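Local coordinates for protein carboxylesterase YBFK (Bacillus subtilis, PDB 4CCY) that hydrolyses carboxylic esters to an alcohol and a carboxylate, as a cytoplasmic carboxylesterase of the alpha/beta hydrolase superfamily, at residues I135-L140 with Y222-Q227; A157-H162 with Q249-E254. All coordinates share one frame; numbering follows the deposited sequence.

Contacts 1 and 2 lie side by side, their centres about 13 Å apart, on the same side of the chain's centre. Along the chain the segments alternate: 135-140, on the helix that follows the probable nucleophile elbow at Ser129, then the loop 157-162, then 222-227, then 249-254 at the start of helix 249-259. The two contacts meet directly where strands 156-157 and 222-223 pair in parallel, with Ala157 N 2.7 Å from Tyr222 O and Ala157 O 2.8 Å from Phe224 N. The small sheet holds the two contacts together, with Phe224 packing on helix 130-141 and Ile159 on helix 249-259, near the residues assigned by similarity to the charge relay.

Contact 1: I135-L140 with Y222-Q227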
loop_
_atom_site.group_PDB
_atom_site.type_symbol
_atom_site.label_atom_id
_atom_site.label_comp_id
_atom_site.label_asym_id
_atom_site.label_seq_id
_atom_site.Cartn_x
_atom_site.Cartn_y
_atom_site.Cartn_z
ATOM N N ILE A 135 -2.895 5.334 4.375
ATOM C CA ILE A 135 -3.372 6.580 3.786
ATOM C C ILE A 135 -4.611 7.114 4.491
ATOM O O ILE A 135 -4.679 8.313 4.760
ATOM C CB ILE A 135 -3.545 6.470 2.256
ATOM C CG1 ILE A 135 -2.162 6.423 1.607
ATOM C CG2 ILE A 135 -4.319 7.652 1.685
ATOM C CD1 ILE A 135 -2.126 5.756 0.266
ATOM N N VAL A 136 -5.563 6.245 4.820
ATOM C CA VAL A 136 -6.749 6.674 5.560
ATOM C C VAL A 136 -6.327 7.240 6.914
ATOM O O VAL A 136 -6.784 8.316 7.311
ATOM C CB VAL A 136 -7.770 5.543 5.750
ATOM C CG1 VAL A 136 -8.991 6.043 6.517
ATOM C CG2 VAL A 136 -8.181 4.969 4.398
ATOM N N ASN A 137 -5.437 6.533 7.604
ATOM C CA ASN A 137 -4.894 7.006 8.880
ATOM C C ASN A 137 -4.169 8.354 8.754
ATOM O O ASN A 137 -4.365 9.256 9.580
ATOM C CB ASN A 137 -3.953 5.957 9.491
ATOM C CG ASN A 137 -3.476 6.348 10.875
ATOM O OD1 ASN A 137 -4.271 6.396 11.820
ATOM N ND2 ASN A 137 -2.171 6.629 11.009
ATOM N N PHE A 138 -3.341 8.481 7.714
ATOM C CA PHE A 138 -2.618 9.734 7.439
ATOM C C PHE A 138 -3.528 10.935 7.137
ATOM O O PHE A 138 -3.350 12.004 7.719
ATOM C CB PHE A 138 -1.556 9.544 6.323
ATOM C CG PHE A 138 -0.599 10.709 6.198
ATOM C CD1 PHE A 138 0.289 11.002 7.220
ATOM C CD2 PHE A 138 -0.612 11.529 5.064
ATOM C CE1 PHE A 138 1.163 12.084 7.120
ATOM C CE2 PHE A 138 0.255 12.606 4.955
ATOM C CZ PHE A 138 1.150 12.881 5.983
ATOM N N LEU A 139 -4.500 10.774 6.240
ATOM C CA LEU A 139 -5.383 11.891 5.889
ATOM C C LEU A 139 -6.253 12.331 7.083
ATOM O O LEU A 139 -6.648 13.497 7.162
ATOM C CB LEU A 139 -6.239 11.575 4.649
ATOM C CG LEU A 139 -7.231 10.410 4.729
ATOM C CD1 LEU A 139 -8.552 10.848 5.338
ATOM C CD2 LEU A 139 -7.441 9.797 3.354
ATOM N N LEU A 140 -6.541 11.406 8.004
ATOM C CA LEU A 140 -7.252 11.738 9.242
ATOM C C LEU A 140 -6.367 12.502 10.216
ATOM O O LEU A 140 -6.805 13.469 10.834
ATOM C CB LEU A 140 -7.773 10.477 9.937
ATOM C CG LEU A 140 -9.031 9.782 9.416
ATOM C CD1 LEU A 140 -9.179 8.420 10.080
ATOM C CD2 LEU A 140 -10.271 10.629 9.670
ATOM N N TYR A 222 -7.147 -2.217 11.647
ATOM C CA TYR A 222 -8.084 -1.341 12.327
ATOM C C TYR A 222 -9.281 -0.982 11.443
ATOM O O TYR A 222 -9.133 -0.758 10.248
ATOM C CB TYR A 222 -7.371 -0.081 12.839
ATOM C CG TYR A 222 -8.263 0.893 13.567
ATOM C CD1 TYR A 222 -8.928 0.523 14.740
ATOM C CD2 TYR A 222 -8.440 2.188 13.092
ATOM C CE1 TYR A 222 -9.749 1.422 15.414
ATOM C CE2 TYR A 222 -9.253 3.101 13.762
ATOM C CZ TYR A 222 -9.900 2.710 14.922
ATOM O OH TYR A 222 -10.698 3.606 15.580
ATOM N N VAL A 223 -10.466 -0.973 12.040
ATOM C CA VAL A 223 -11.674 -0.459 11.377
ATOM C C VAL A 223 -11.957 0.948 11.920
ATOM O O VAL A 223 -12.192 1.136 13.115
ATOM C CB VAL A 223 -12.890 -1.400 11.591
ATOM C CG1 VAL A 223 -14.167 -0.790 11.015
ATOM C CG2 VAL A 223 -12.618 -2.777 10.992
ATOM N N PHE A 224 -11.920 1.941 11.047
ATOM C CA PHE A 224 -12.177 3.315 11.484
ATOM C C PHE A 224 -13.634 3.461 11.908
ATOM O O PHE A 224 -14.515 2.849 11.300
ATOM C CB PHE A 224 -11.779 4.311 10.395
ATOM C CG PHE A 224 -10.307 4.302 10.103
ATOM C CD1 PHE A 224 -9.425 5.036 10.894
ATOM C CD2 PHE A 224 -9.792 3.505 9.084
ATOM C CE1 PHE A 224 -8.055 4.996 10.648
ATOM C CE2 PHE A 224 -8.434 3.461 8.839
ATOM C CZ PHE A 224 -7.563 4.209 9.613
ATOM N N THR A 225 -13.882 4.225 12.973
ATOM C CA THR A 225 -15.241 4.371 13.505
ATOM C C THR A 225 -16.053 5.314 12.621
ATOM O O THR A 225 -15.479 6.055 11.827
ATOM C CB THR A 225 -15.247 4.955 14.927
ATOM O OG1 THR A 225 -14.680 6.273 14.895
ATOM C CG2 THR A 225 -14.476 4.062 15.891
ATOM N N ASP A 226 -17.380 5.278 12.756
ATOM C CA ASP A 226 -18.237 6.263 12.087
ATOM C C ASP A 226 -17.729 7.663 12.398
ATOM O O ASP A 226 -17.592 8.482 11.504
ATOM C CB ASP A 226 -19.694 6.135 12.544
ATOM C CG ASP A 226 -20.317 4.805 12.160
ATOM O OD1 ASP A 226 -19.619 3.936 11.603
ATOM O OD2 ASP A 226 -21.517 4.627 12.423
ATOM N N GLN A 227 -17.434 7.905 13.673
ATOM C CA GLN A 227 -16.905 9.181 14.153
ATOM C C GLN A 227 -15.687 9.649 13.353
ATOM O O GLN A 227 -15.643 10.797 12.905
ATOM C CB GLN A 227 -16.602 9.090 15.660
ATOM C CG GLN A 227 -15.900 10.289 16.277
ATOM C CD GLN A 227 -15.844 10.221 17.803
ATOM O OE1 GLN A 227 -15.338 9.252 18.378
ATOM N NE2 GLN A 227 -16.357 11.252 18.463
#
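Phe224 inserts its ring against one side of helix 130-141, where Val136, Asn137 and Leu140 receive it, and nearly all the contact rests on this aromatic side chain. Val136 lies over one face: its CG1 methyl stands 3.8 Å from the centroid of the Phe224 ring, 23° off the normal, a CH-pi contact displaced toward CE2. With CG1 anti to the backbone N (chi1 -180°), Val136 turns this methyl to the ring. Leu140, one helical turn on, reaches the CD1-CE1 rim of the ring on the same side of its plane as Val136, its CD1 methyl 3.5 Å from Phe224 CD1, coming in obliquely. Between them the end of the ring approaches the backbone, Phe224 CZ lying 3.7 Å from Asn137 N. On the opposite face Tyr222 CD2, of the same segment, lies 3.7 Å above the Phe224 ring plane, toward the rim, so the phenyl group lies between Val136 and the CD2 atom of Tyr222. With an alanine here, Val136 CG1 and Leu140 CD1 would probably lose their aromatic partner, and a gap is likely to open between the helix and Tyr222.

This buried wedge contrasts with the rest of 222-227, where the chain draws away from the helix and Asp226 and Gln227 are exposed to solvent. Asp226 is paired there with Arg255 in a salt bridge. The amide of Asn137 is likewise engaged away from the ring, with ND2 bonded to Arg104 O and OD1 to Arg141. Helix 104-118 packs on the Asn137 side of helix 130-141, Val136 also rests on Val151 of strand 146-152, and Phe224 follows strand 222-223, just ahead of helix 226-230.

Contact 2: A157-H162 with Q249-E254; sequences AFISFH and QQMAFE. With NA (sodium ion), chain C.
Ile159 turns both of its branches to helix 249-259: chi1 of -150° swings CG1 toward Met251, while CG2, set between its own backbone N and carbonyl carbon, faces Ala252. The CG2 methyl meets Ala252 CB at 3.6 Å, and the longer branch ends with Ile159 CD1 3.9 Å from Met251 CB, the two side chains crossing at about a right angle. The terminal CE methyl of Met251 lies 4.1 Å from Ile159 CD1 at the exposed border of the contact. Beside them Phe158 contributes just its CB, 4.0 Å from Ala252 CB; its ring leads away toward Val136 and Leu238. The small side chain of Ala252 goes with a close approach of the backbones, Phe158 CA and Ala252 CA being 5.0 Å apart.

Beyond this apolar patch the segments are joined through a sodium ion. Gln249, its chain bent at chi2 (-67°), gives OE1 to the metal at 2.3 Å, and three waters complete the set with the backbone oxygens of Glu244 and Tyr247. One of these waters also bonds to His162 NE2, at 2.7 Å, linking the loop to the ion at second hand. The His162 ring meets His248 edge-to-face.

Phe158 O accepts a hydrogen bond from Arg255, a further tie to helix 249-259. In this alpha/beta hydrolase the loop 157-162, beyond strand 156-157, packs on helix 249-259, which follows strand 236-241 and the loop carrying Glu244, by similarity the acid of the charge relay; the sodium ion is bound by the backbone oxygen of that residue.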
loop_
_atom_site.group_PDB
_atom_site.type_symbol
_atom_site.label_atom_id
_atom_site.label_comp_id
_atom_site.label_asym_id
_atom_site.label_seq_id
_atom_site.Cartn_x
_atom_site.Cartn_y
_atom_site.Cartn_z
ATOM N N ALA A 157 -10.023 -1.085 7.671
ATOM C CA ALA A 157 -10.304 0.350 7.583
ATOM C C ALA A 157 -11.798 0.663 7.510
ATOM O O ALA A 157 -12.305 1.422 8.337
ATOM C CB ALA A 157 -9.545 0.998 6.423
ATOM N N PHE A 158 -12.503 0.080 6.533
ATOM C CA PHE A 158 -13.943 0.343 6.373
ATOM C C PHE A 158 -14.864 -0.767 6.864
ATOM O O PHE A 158 -16.035 -0.512 7.141
ATOM C CB PHE A 158 -14.262 0.724 4.924
ATOM C CG PHE A 158 -13.558 1.962 4.487
ATOM C CD1 PHE A 158 -14.084 3.212 4.790
ATOM C CD2 PHE A 158 -12.327 1.882 3.831
ATOM C CE1 PHE A 158 -13.418 4.371 4.412
ATOM C CE2 PHE A 158 -11.657 3.036 3.456
ATOM C CZ PHE A 158 -12.196 4.277 3.748
ATOM N N ILE A 159 -14.331 -1.987 6.964
ATOM C CA ILE A 159 -15.065 -3.137 7.476
ATOM C C ILE A 159 -14.067 -4.179 8.027
ATOM O O ILE A 159 -12.879 -4.139 7.687
ATOM C CB ILE A 159 -16.002 -3.725 6.381
ATOM C CG1 ILE A 159 -17.249 -4.375 6.996
ATOM C CG2 ILE A 159 -15.270 -4.669 5.444
ATOM C CD1 ILE A 159 -18.314 -3.374 7.400
ATOM N N SER A 160 -14.545 -5.068 8.903
ATOM C CA SER A 160 -13.724 -6.132 9.518
ATOM C C SER A 160 -13.326 -7.218 8.524
ATOM O O SER A 160 -14.087 -7.520 7.602
ATOM C CB SER A 160 -14.497 -6.807 10.652
ATOM O OG SER A 160 -14.805 -5.883 11.669
ATOM N N PHE A 161 -12.149 -7.812 8.727
ATOM C CA PHE A 161 -11.689 -8.957 7.922
ATOM C C PHE A 161 -12.597 -10.150 8.153
ATOM O O PHE A 161 -13.217 -10.260 9.220
ATOM C CB PHE A 161 -10.293 -9.403 8.354
ATOM C CG PHE A 161 -9.163 -8.583 7.795
ATOM C CD1 PHE A 161 -9.172 -8.141 6.475
ATOM C CD2 PHE A 161 -8.050 -8.301 8.586
ATOM C CE1 PHE A 161 -8.105 -7.403 5.966
ATOM C CE2 PHE A 161 -6.979 -7.565 8.085
ATOM C CZ PHE A 161 -7.010 -7.113 6.774
ATOM N N HIS A 162 -12.661 -11.053 7.170
ATOM C CA HIS A 162 -13.164 -12.402 7.436
ATOM C C HIS A 162 -12.211 -13.013 8.413
ATOM O O HIS A 162 -11.013 -12.776 8.306
ATOM C CB HIS A 162 -13.184 -13.269 6.168
ATOM C CG HIS A 162 -14.153 -12.789 5.109
ATOM N ND1 HIS A 162 -15.428 -12.455 5.391
ATOM C CD2 HIS A 162 -13.987 -12.602 3.732
ATOM C CE1 HIS A 162 -16.051 -12.072 4.257
ATOM N NE2 HIS A 162 -15.163 -12.159 3.242
ATOM N N GLN A 249 -16.713 -6.672 0.564
ATOM C CA GLN A 249 -16.475 -5.346 -0.021
ATOM C C GLN A 249 -17.762 -4.550 -0.250
ATOM O O GLN A 249 -17.724 -3.325 -0.279
ATOM C CB GLN A 249 -15.611 -5.427 -1.290
ATOM C CG GLN A 249 -16.295 -6.009 -2.527
ATOM C CD GLN A 249 -16.641 -7.473 -2.383
ATOM O OE1 GLN A 249 -15.975 -8.224 -1.666
ATOM N NE2 GLN A 249 -17.683 -7.889 -3.059
ATOM N N GLN A 250 -18.903 -5.231 -0.385
ATOM C CA GLN A 250 -20.184 -4.525 -0.504
ATOM C C GLN A 250 -20.473 -3.683 0.754
ATOM O O GLN A 250 -20.746 -2.484 0.653
ATOM C CB GLN A 250 -21.345 -5.491 -0.812
ATOM C CG GLN A 250 -22.668 -4.801 -1.132
ATOM C CD GLN A 250 -22.592 -3.855 -2.323
ATOM O OE1 GLN A 250 -21.942 -4.138 -3.333
ATOM N NE2 GLN A 250 -23.270 -2.726 -2.212
ATOM N N MET A 251 -20.393 -4.314 1.925
ATOM C CA MET A 251 -20.562 -3.632 3.208
ATOM C C MET A 251 -19.543 -2.503 3.431
ATOM O O MET A 251 -19.889 -1.463 3.963
ATOM C CB MET A 251 -20.489 -4.643 4.360
ATOM C CG MET A 251 -21.641 -5.651 4.391
ATOM S SD MET A 251 -21.483 -6.880 5.711
ATOM C CE MET A 251 -21.516 -5.854 7.187
ATOM N N ALA A 252 -18.287 -2.719 3.047
ATOM C CA ALA A 252 -17.260 -1.686 3.167
ATOM C C ALA A 252 -17.607 -0.499 2.266
ATOM O O ALA A 252 -17.550 0.656 2.699
ATOM C CB ALA A 252 -15.901 -2.252 2.804
ATOM N N PHE A 253 -17.984 -0.800 1.022
ATOM C CA PHE A 253 -18.467 0.201 0.063
ATOM C C PHE A 253 -19.671 1.005 0.587
ATOM O O PHE A 253 -19.626 2.243 0.634
ATOM C CB PHE A 253 -18.784 -0.463 -1.289
ATOM C CG PHE A 253 -19.605 0.397 -2.205
ATOM C CD1 PHE A 253 -19.003 1.384 -2.980
ATOM C CD2 PHE A 253 -20.995 0.230 -2.283
ATOM C CE1 PHE A 253 -19.760 2.184 -3.818
ATOM C CE2 PHE A 253 -21.760 1.027 -3.124
ATOM C CZ PHE A 253 -21.144 2.006 -3.894
ATOM N N GLU A 254 -20.734 0.304 0.985
ATOM C CA GLU A 254 -21.920 0.951 1.553
ATOM C C GLU A 254 -21.580 1.875 2.738
ATOM O O GLU A 254 -21.994 3.049 2.775
ATOM C CB GLU A 254 -22.975 -0.089 1.957
ATOM C CG GLU A 254 -23.707 -0.702 0.771
ATOM C CD GLU A 254 -24.902 -1.547 1.177
ATOM O OE1 GLU A 254 -25.510 -1.271 2.238
ATOM O OE2 GLU A 254 -25.250 -2.482 0.426
HETATM NA NA NA C . -15.620 -10.369 -0.897
HETATM O O HOH W 1 -15.369 -12.538 0.618
HETATM O O HOH W 2 -16.493 -11.261 -2.990
HETATM O O HOH W 3 -18.014 -10.466 -0.075
#